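Local coordinates for KaiC domain-containing protein (Pyrococcus horikoshii, PDB 2ZTS) that probably binds ATP through a KaiC-like P-loop NTPase domain, and is found here with ADP and magnesium in a six-chain assembly, at residues 30-36 against 173-179; 60-66 against 136-142. All coordinates share one frame. Residues are numbered along the deposited sequence.

Contact 1 of 2, residues 30-36 against 173-179; sequences GTTVLLT and VTTILTT
Two parallel strands, 32-36 and 174-179, pair edge to edge in the buried middle of the mixed β-sheet, with strand 201-209 on the far side of 32-36 and strand 138-142 beyond 174-179. Their axes approach to 4.6 Å and cross at -29°. In register, T32 faces T175, V33 faces I176, L34 faces L177 and L35 faces T178, at CA-CA distances of 4.7 to 5.0 Å. The ladder uses odd residues on both sides: T175 N to T31 O 3.0 Å, V33 N to T175 O 2.7 Å, L177 N to V33 O 2.9 Å, L35 N to L177 O 2.8 Å and T179 N to L35 O 3.0 Å. Before it, G30 N donates to T174 OG1 (3.1 Å). Strand 32-36 leads into the Walker A P-loop and helix 43-58, the core arrangement of P-loop NTPases, and F46 of that helix packs on L35 and I176. On this face V33, I176 (chi1 m) and L35 (t) gather, L35 CB lying 3.6 Å from I176 CG2. There T178 OG1 (chi1 p) hydrogen-bonds D142 beside the Mg²⁺ site. On the other face, T32 CG2 meets L177 CD1 at 3.4 Å and L34 CD1 meets T179 CG2 at 3.8 Å.

Contact 2 of 2, residues 60-66 against 136-142; sequences EPGVFVT and AKRLVID
A salt bridge stands at the entry to this strand pair: E60 OE1 accepts from R138 NE and R138 NH2, both at 2.8 Å, approaching the guanidinium at its edge. R138 NH1 is held by the carbonyls of K13 and F50. P61 O takes K137 N at 2.9 Å and, weakly, R138 N at 3.4 Å. A parallel ladder follows, with V63 N to R138 O 3.0 Å, V140 N to V63 O 2.9 Å, V65 N to V140 O 2.8 Å and D142 N to V65 O 3.0 Å. The axes of strands 62-66 and 138-142 approach to 4.6 Å and diverge by 4°, G62 pairing with R138, F64 with V140 and T66 with D142. At the C-terminal end a water accepts from T66 OG1 (2.8 Å) and donates to D142 OD1 (2.8 Å). Toward helix 43-58, the F64 ring (chi1 t) receives V140 CG1 over its face, 3.9 Å from the centroid, in a CH-pi contact. On the opposite face, under helices 120-134 and 157-171, V65 CG2 and V63 CB lie 3.7 and 3.9 Å from L139 CD1, and V63 CG2 is 3.8 Å from A136 CB. D142, part of the Mg²⁺ site though not directly ion-bound here, follows apolar L139, V140 and I141, consistent with a Walker B strand; its carboxylate, at the nucleotide end, is met by T44 and T178 hydroxyls and water.

Overall arrangement
After the short strands 11-12 and 27-28, the chain lays down strand 32-36, passes through the P-loop and helix 43-58, and enters strand 62-66. It then makes strand 94-97, outermost within this chain, and helix 120-134 before strand 138-142 returns beside 62-66, closing the shorter loop at contact 2. Only after helix 157-171 does strand 174-179 reach 32-36 and close the longer loop at contact 1, so contact 2 lies wholly within the span of contact 1. Strands 138-142 and 174-179 are neighbours, joined by I176 N to L139 O at 3.0 Å and T178 OG1 to D142 OD2 at 2.6 Å, both probable hydrogen bonds. The two contacts therefore form four consecutive parallel strands.

Contact 1 of 2, residues 30-36 against 173-179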
loop_
_atom_site.group_PDB
_atom_site.type_symbol
_atom_site.label_atom_id
_atom_site.label_comp_id
_atom_site.label_asym_id
_atom_site.label_seq_id
_atom_site.Cartn_x
_atom_site.Cartn_y
_atom_site.Cartn_z
ATOM N N GLY C 30 23.509 -20.101 -23.207
ATOM C CA GLY C 30 22.588 -19.195 -23.847
ATOM C C GLY C 30 21.523 -18.586 -22.896
ATOM O O GLY C 30 20.797 -17.690 -23.322
ATOM N N THR C 31 21.436 -19.043 -21.653
ATOM C CA THR C 31 20.365 -18.571 -20.695
ATOM C C THR C 31 20.616 -17.147 -20.178
ATOM O O THR C 31 21.731 -16.801 -19.898
ATOM C CB THR C 31 20.338 -19.457 -19.435
ATOM O OG1 THR C 31 20.263 -20.814 -19.795
ATOM C CG2 THR C 31 19.061 -19.262 -18.659
ATOM N N THR C 32 19.578 -16.330 -20.043
ATOM C CA THR C 32 19.639 -15.107 -19.218
ATOM C C THR C 32 19.112 -15.365 -17.818
ATOM O O THR C 32 17.945 -15.772 -17.670
ATOM C CB THR C 32 18.828 -14.069 -19.878
ATOM O OG1 THR C 32 19.425 -13.822 -21.143
ATOM C CG2 THR C 32 18.893 -12.664 -19.092
ATOM N N VAL C 33 19.964 -15.209 -16.811
ATOM C CA VAL C 33 19.663 -15.473 -15.395
ATOM C C VAL C 33 19.548 -14.152 -14.665
ATOM O O VAL C 33 20.456 -13.329 -14.758
ATOM C CB VAL C 33 20.766 -16.259 -14.751
ATOM C CG1 VAL C 33 20.457 -16.611 -13.291
ATOM C CG2 VAL C 33 21.010 -17.583 -15.565
ATOM N N LEU C 34 18.430 -13.968 -13.969
ATOM C CA LEU C 34 18.167 -12.846 -13.108
ATOM C C LEU C 34 18.657 -13.236 -11.746
ATOM O O LEU C 34 18.190 -14.201 -11.133
ATOM C CB LEU C 34 16.672 -12.516 -13.056
ATOM C CG LEU C 34 16.378 -11.208 -12.306
ATOM C CD1 LEU C 34 16.884 -9.962 -13.051
ATOM C CD2 LEU C 34 14.921 -11.063 -11.983
ATOM N N LEU C 35 19.669 -12.506 -11.296
ATOM C CA LEU C 35 20.204 -12.607 -9.965
ATOM C C LEU C 35 19.609 -11.412 -9.136
ATOM O O LEU C 35 19.880 -10.213 -9.432
ATOM C CB LEU C 35 21.712 -12.569 -10.053
ATOM C CG LEU C 35 22.378 -12.585 -8.689
ATOM C CD1 LEU C 35 22.119 -13.918 -7.954
ATOM C CD2 LEU C 35 23.831 -12.328 -8.804
ATOM N N THR C 36 18.794 -11.742 -8.128
ATOM C CA THR C 36 18.036 -10.745 -7.350
ATOM C C THR C 36 18.252 -10.925 -5.851
ATOM O O THR C 36 18.593 -11.992 -5.394
ATOM C CB THR C 36 16.538 -10.779 -7.757
ATOM O OG1 THR C 36 15.797 -9.748 -7.071
ATOM C CG2 THR C 36 15.832 -12.108 -7.410
ATOM N N VAL C 173 24.747 -15.388 -25.595
ATOM C CA VAL C 173 25.732 -15.665 -24.518
ATOM C C VAL C 173 25.027 -16.065 -23.215
ATOM O O VAL C 173 23.844 -16.067 -23.128
ATOM C CB VAL C 173 26.767 -14.532 -24.291
ATOM C CG1 VAL C 173 27.609 -14.353 -25.562
ATOM C CG2 VAL C 173 26.119 -13.178 -23.893
ATOM N N THR C 174 25.769 -16.539 -22.243
ATOM C CA THR C 174 25.151 -16.927 -20.996
ATOM C C THR C 174 25.324 -15.726 -20.113
ATOM O O THR C 174 26.442 -15.319 -19.886
ATOM C CB THR C 174 25.884 -18.096 -20.400
ATOM O OG1 THR C 174 25.808 -19.248 -21.262
ATOM C CG2 THR C 174 25.229 -18.495 -19.046
ATOM N N THR C 175 24.215 -15.160 -19.653
ATOM C CA THR C 175 24.167 -13.854 -19.026
ATOM C C THR C 175 23.583 -13.875 -17.619
ATOM O O THR C 175 22.560 -14.551 -17.417
ATOM C CB THR C 175 23.263 -12.979 -19.883
ATOM O OG1 THR C 175 23.804 -12.929 -21.214
ATOM C CG2 THR C 175 23.237 -11.477 -19.390
ATOM N N ILE C 176 24.208 -13.135 -16.672
ATOM C CA ILE C 176 23.577 -12.730 -15.398
ATOM C C ILE C 176 23.227 -11.220 -15.421
ATOM O O ILE C 176 24.063 -10.359 -15.733
ATOM C CB ILE C 176 24.470 -13.049 -14.206
ATOM C CG1 ILE C 176 24.638 -14.556 -14.086
ATOM C CG2 ILE C 176 23.899 -12.449 -12.876
ATOM C CD1 ILE C 176 25.774 -15.003 -13.136
ATOM N N LEU C 177 21.976 -10.914 -15.117
ATOM C CA LEU C 177 21.478 -9.557 -14.903
ATOM C C LEU C 177 21.136 -9.463 -13.448
ATOM O O LEU C 177 20.516 -10.382 -12.888
ATOM C CB LEU C 177 20.173 -9.294 -15.685
ATOM C CG LEU C 177 20.148 -9.672 -17.170
ATOM C CD1 LEU C 177 18.762 -9.596 -17.742
ATOM C CD2 LEU C 177 21.073 -8.733 -17.927
ATOM N N THR C 178 21.505 -8.361 -12.823
ATOM C CA THR C 178 21.231 -8.182 -11.405
ATOM C C THR C 178 20.158 -7.159 -11.223
ATOM O O THR C 178 20.090 -6.198 -12.004
ATOM C CB THR C 178 22.469 -7.767 -10.637
ATOM O OG1 THR C 178 22.851 -6.434 -10.988
ATOM C CG2 THR C 178 23.666 -8.647 -11.038
ATOM N N THR C 179 19.305 -7.381 -10.224
ATOM C CA THR C 179 18.344 -6.378 -9.805
ATOM C C THR C 179 18.172 -6.430 -8.285
ATOM O O THR C 179 18.639 -7.363 -7.624
ATOM C CB THR C 179 17.044 -6.528 -10.564
ATOM O OG1 THR C 179 16.170 -5.424 -10.281
ATOM C CG2 THR C 179 16.269 -7.722 -10.096
#

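Contact 2 of 2, residues 60-66 against 136-142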
loop_
_atom_site.group_PDB
_atom_site.type_symbol
_atom_site.label_atom_id
_atom_site.label_comp_id
_atom_site.label_asym_id
_atom_site.label_seq_id
_atom_site.Cartn_x
_atom_site.Cartn_y
_atom_site.Cartn_z
ATOM N N GLU C 60 36.900 -19.165 -20.609
ATOM C CA GLU C 60 35.845 -18.530 -21.401
ATOM C C GLU C 60 35.921 -17.004 -21.230
ATOM O O GLU C 60 35.952 -16.493 -20.109
ATOM C CB GLU C 60 34.455 -19.075 -20.997
ATOM C CG GLU C 60 34.367 -20.618 -20.838
ATOM C CD GLU C 60 32.936 -21.177 -20.621
ATOM O OE1 GLU C 60 32.056 -20.497 -20.020
ATOM O OE2 GLU C 60 32.682 -22.353 -21.027
ATOM N N PRO C 61 35.996 -16.258 -22.326
ATOM C CA PRO C 61 36.062 -14.790 -22.211
ATOM C C PRO C 61 34.752 -14.226 -21.679
ATOM O O PRO C 61 33.710 -14.779 -22.012
ATOM C CB PRO C 61 36.317 -14.309 -23.655
ATOM C CG PRO C 61 36.758 -15.591 -24.454
ATOM C CD PRO C 61 36.081 -16.737 -23.723
ATOM N N GLY C 62 34.813 -13.160 -20.887
ATOM C CA GLY C 62 33.645 -12.543 -20.289
ATOM C C GLY C 62 33.605 -11.032 -20.281
ATOM O O GLY C 62 34.628 -10.348 -20.194
ATOM N N VAL C 63 32.401 -10.494 -20.403
ATOM C CA VAL C 63 32.183 -9.075 -20.329
ATOM C C VAL C 63 31.386 -8.719 -19.047
ATOM O O VAL C 63 30.275 -9.152 -18.876
ATOM C CB VAL C 63 31.467 -8.555 -21.564
ATOM C CG1 VAL C 63 31.228 -7.085 -21.442
ATOM C CG2 VAL C 63 32.267 -8.871 -22.843
ATOM N N PHE C 64 31.954 -7.892 -18.193
ATOM C CA PHE C 64 31.264 -7.392 -17.047
ATOM C C PHE C 64 30.882 -5.971 -17.325
ATOM O O PHE C 64 31.745 -5.086 -17.422
ATOM C CB PHE C 64 32.162 -7.536 -15.839
ATOM C CG PHE C 64 31.462 -7.354 -14.515
ATOM C CD1 PHE C 64 31.321 -8.416 -13.667
ATOM C CD2 PHE C 64 31.014 -6.085 -14.100
ATOM C CE1 PHE C 64 30.662 -8.275 -12.449
ATOM C CE2 PHE C 64 30.366 -5.921 -12.874
ATOM C CZ PHE C 64 30.207 -7.037 -12.031
ATOM N N VAL C 65 29.577 -5.729 -17.474
ATOM C CA VAL C 65 29.083 -4.378 -17.710
ATOM C C VAL C 65 28.656 -3.862 -16.350
ATOM O O VAL C 65 27.898 -4.546 -15.676
ATOM C CB VAL C 65 27.884 -4.389 -18.602
ATOM C CG1 VAL C 65 27.319 -3.020 -18.799
ATOM C CG2 VAL C 65 28.183 -5.123 -19.939
ATOM N N THR C 66 29.124 -2.674 -15.945
ATOM C CA THR C 66 28.675 -2.050 -14.736
ATOM C C THR C 66 28.320 -0.572 -14.841
ATOM O O THR C 66 29.051 0.215 -15.397
ATOM C CB THR C 66 29.708 -2.318 -13.596
ATOM O OG1 THR C 66 29.380 -1.541 -12.436
ATOM C CG2 THR C 66 31.124 -1.980 -13.974
ATOM N N ALA C 136 33.083 -13.293 -26.367
ATOM C CA ALA C 136 32.640 -13.539 -25.000
ATOM C C ALA C 136 31.675 -14.728 -25.007
ATOM O O ALA C 136 30.848 -14.850 -25.878
ATOM C CB ALA C 136 31.930 -12.286 -24.461
ATOM N N LYS C 137 31.817 -15.632 -24.058
ATOM C CA LYS C 137 30.773 -16.589 -23.818
ATOM C C LYS C 137 29.943 -16.198 -22.545
ATOM O O LYS C 137 28.918 -16.812 -22.297
ATOM C CB LYS C 137 31.350 -18.013 -23.738
ATOM C CG LYS C 137 31.819 -18.605 -25.091
ATOM C CD LYS C 137 32.919 -19.620 -24.877
ATOM C CE LYS C 137 33.069 -20.678 -26.012
ATOM N NZ LYS C 137 33.464 -22.021 -25.405
ATOM N N ARG C 138 30.387 -15.202 -21.776
ATOM C CA ARG C 138 29.770 -14.843 -20.505
ATOM C C ARG C 138 29.535 -13.339 -20.460
ATOM O O ARG C 138 30.337 -12.564 -20.978
ATOM C CB ARG C 138 30.671 -15.273 -19.376
ATOM C CG ARG C 138 30.648 -16.741 -19.071
ATOM C CD ARG C 138 31.463 -17.135 -17.859
ATOM N NE ARG C 138 31.761 -18.561 -17.956
ATOM C CZ ARG C 138 31.746 -19.432 -16.965
ATOM N NH1 ARG C 138 31.499 -19.071 -15.728
ATOM N NH2 ARG C 138 32.009 -20.716 -17.210
ATOM N N LEU C 139 28.432 -12.916 -19.870
ATOM C CA LEU C 139 28.064 -11.493 -19.827
ATOM C C LEU C 139 27.384 -11.171 -18.485
ATOM O O LEU C 139 26.599 -11.961 -18.009
ATOM C CB LEU C 139 27.137 -11.149 -21.001
ATOM C CG LEU C 139 26.557 -9.719 -21.009
ATOM C CD1 LEU C 139 27.617 -8.631 -21.060
ATOM C CD2 LEU C 139 25.563 -9.583 -22.192
ATOM N N VAL C 140 27.686 -10.035 -17.900
ATOM C CA VAL C 140 27.022 -9.555 -16.674
ATOM C C VAL C 140 26.595 -8.116 -16.920
ATOM O O VAL C 140 27.356 -7.358 -17.494
ATOM C CB VAL C 140 27.979 -9.591 -15.474
ATOM C CG1 VAL C 140 27.478 -8.738 -14.328
ATOM C CG2 VAL C 140 28.183 -11.014 -15.008
ATOM N N ILE C 141 25.375 -7.767 -16.525
ATOM C CA ILE C 141 24.927 -6.393 -16.450
ATOM C C ILE C 141 24.528 -6.173 -15.008
ATOM O O ILE C 141 23.524 -6.687 -14.525
ATOM C CB ILE C 141 23.768 -6.115 -17.436
ATOM C CG1 ILE C 141 24.223 -6.501 -18.891
ATOM C CG2 ILE C 141 23.290 -4.658 -17.310
ATOM C CD1 ILE C 141 23.269 -6.105 -20.003
ATOM N N ASP C 142 25.398 -5.464 -14.315
ATOM C CA ASP C 142 25.199 -5.048 -12.950
ATOM C C ASP C 142 24.998 -3.551 -13.009
ATOM O O ASP C 142 25.946 -2.855 -13.086
ATOM C CB ASP C 142 26.453 -5.395 -12.162
ATOM C CG ASP C 142 26.253 -5.320 -10.678
ATOM O OD1 ASP C 142 27.299 -5.231 -9.970
ATOM O OD2 ASP C 142 25.101 -5.415 -10.143
HETATM O O HOH W 1 29.423 -3.420 -10.317
#